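PDB 2OFY: putative XRE-family transcriptional regulator from Rhodococcus sp., which probably binds DNA through a helix-turn-helix domain and, as a putative XRE-family member, is likely to regulate transcription. Local coordinates for residues Val41-Leu44 and Arg45-Thr49. Numbering follows the deposited sequence. Where two conformers were deposited one is given.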
loop_
_atom_site.group_PDB
_atom_site.type_symbol
_atom_site.label_atom_id
_atom_site.label_comp_id
_atom_site.label_asym_id
_atom_site.label_seq_id
_atom_site.Cartn_x
_atom_site.Cartn_y
_atom_site.Cartn_z
ATOM N N VAL A 41 1.264 3.252 -18.794
ATOM C CA VAL A 41 0.172 2.296 -19.128
ATOM C C VAL A 41 0.681 0.864 -18.869
ATOM O O VAL A 41 -0.081 0.012 -18.346
ATOM C CB VAL A 41 -0.315 2.455 -20.567
ATOM C CG1 VAL A 41 -0.995 1.171 -21.081
ATOM C CG2 VAL A 41 -1.242 3.644 -20.661
ATOM N N GLU A 42 1.956 0.620 -19.197
ATOM C CA GLU A 42 2.526 -0.682 -18.882
ATOM C C GLU A 42 2.396 -1.050 -17.407
ATOM O O GLU A 42 1.990 -2.158 -17.087
ATOM C CB GLU A 42 3.977 -0.886 -19.404
ATOM C CG GLU A 42 3.936 -1.655 -20.748
ATOM C CD GLU A 42 2.727 -2.618 -20.846
ATOM O OE1 GLU A 42 1.979 -2.562 -21.865
ATOM O OE2 GLU A 42 2.483 -3.383 -19.863
ATOM N N THR A 43 2.699 -0.116 -16.517
ATOM C CA THR A 43 2.536 -0.375 -15.087
ATOM C C THR A 43 1.068 -0.663 -14.718
ATOM O O THR A 43 0.790 -1.652 -14.006
ATOM C CB THR A 43 3.241 0.746 -14.250
ATOM O OG1 THR A 43 4.652 0.687 -14.490
ATOM C CG2 THR A 43 2.878 0.639 -12.772
ATOM N N LEU A 44 0.139 0.147 -15.238
ATOM C CA LEU A 44 -1.293 -0.015 -14.895
ATOM C C LEU A 44 -1.769 -1.381 -15.407
ATOM O O LEU A 44 -2.436 -2.105 -14.675
ATOM C CB LEU A 44 -2.101 1.090 -15.545
ATOM C CG LEU A 44 -3.582 1.017 -15.164
ATOM C CD1 LEU A 44 -3.781 0.955 -13.656
ATOM C CD2 LEU A 44 -4.310 2.198 -15.831
ATOM N N ARG A 45 -1.366 -1.742 -16.626
ATOM C CA ARG A 45 -1.701 -3.049 -17.187
ATOM C C ARG A 45 -1.242 -4.191 -16.286
ATOM O O ARG A 45 -1.974 -5.136 -16.036
ATOM C CB ARG A 45 -1.074 -3.215 -18.581
ATOM C CG ARG A 45 -1.484 -4.521 -19.264
ATOM C CD ARG A 45 -0.824 -4.699 -20.628
ATOM N NE ARG A 45 -0.784 -3.466 -21.415
ATOM C CZ ARG A 45 -1.794 -2.964 -22.128
ATOM N NH1 ARG A 45 -2.976 -3.574 -22.177
ATOM N NH2 ARG A 45 -1.609 -1.838 -22.809
ATOM N N LYS A 46 0.031 -4.123 -15.880
ATOM C CA LYS A 46 0.578 -5.143 -15.030
ATOM C C LYS A 46 -0.133 -5.145 -13.703
ATOM O O LYS A 46 -0.418 -6.217 -13.169
ATOM C CB LYS A 46 2.063 -4.871 -14.838
ATOM C CG LYS A 46 2.851 -5.287 -16.097
ATOM C CD LYS A 46 4.345 -4.927 -15.901
ATOM C CE LYS A 46 5.107 -5.316 -17.174
ATOM N NZ LYS A 46 6.466 -4.708 -17.269
ATOM N N ILE A 47 -0.433 -3.963 -13.155
ATOM C CA ILE A 47 -1.191 -3.963 -11.857
ATOM C C ILE A 47 -2.574 -4.636 -12.063
ATOM O O ILE A 47 -2.984 -5.495 -11.291
ATOM C CB ILE A 47 -1.361 -2.537 -11.293
ATOM C CG1 ILE A 47 0.014 -2.047 -10.768
ATOM C CG2 ILE A 47 -2.451 -2.553 -10.182
ATOM C CD1 ILE A 47 -0.003 -0.507 -10.666
ATOM N N GLU A 48 -3.287 -4.243 -13.120
ATOM C CA GLU A 48 -4.650 -4.711 -13.326
ATOM C C GLU A 48 -4.722 -6.225 -13.543
ATOM O O GLU A 48 -5.762 -6.876 -13.272
ATOM C CB GLU A 48 -5.263 -3.983 -14.530
ATOM C CG GLU A 48 -5.672 -2.589 -14.194
ATOM C CD GLU A 48 -6.464 -1.909 -15.325
ATOM O OE1 GLU A 48 -6.505 -2.433 -16.449
ATOM O OE2 GLU A 48 -7.023 -0.846 -15.030
ATOM N N THR A 49 -3.641 -6.771 -14.107
ATOM C CA THR A 49 -3.591 -8.172 -14.486
ATOM C C THR A 49 -2.764 -9.020 -13.531
ATOM O O THR A 49 -2.505 -10.218 -13.820
ATOM C CB THR A 49 -3.080 -8.347 -15.938
ATOM O OG1 THR A 49 -1.745 -7.795 -16.011
ATOM C CG2 THR A 49 -4.013 -7.632 -16.913
#
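Glu42 and Arg45 meet because both chains fold back: the glutamate bends at chi2 (-30°), while the arginine leaves the backbone extended and turns at chi3 (-41°). Arg45 NE thereby donates to Glu42 OE1 over 2.9 Å, an i to i+3 salt bridge that reaches the syn side of the carboxylate, whose plane lies 28° from that of the guanidinium. The same bend sets Arg45 NH2 3.5 Å from Val41 CG1, so a methyl group packs beside the charged end. One turn further along, Glu48 CG rests 3.3 Å from Leu44 O, and its OE2 lies 3.9 Å from Leu44 CG. Residues 41-48 form the third helix of an XRE-type helix-turn-helix domain, the position of the recognition helix in this family. Leu44 faces helix 30-37, whereas the buried carboxylate of Glu48 is paired with Arg25 of helix 8-25; an alanine here would probably leave that arginine without its acidic mate and uncover one side of Leu44. On another flank, Thr43 CG2 touches Ile47 CD1 at 3.7 Å. At the C-terminal end, Thr49 OG1 (2.7 Å) and Thr49 N grip Arg45 O from opposite faces of its carbonyl plane.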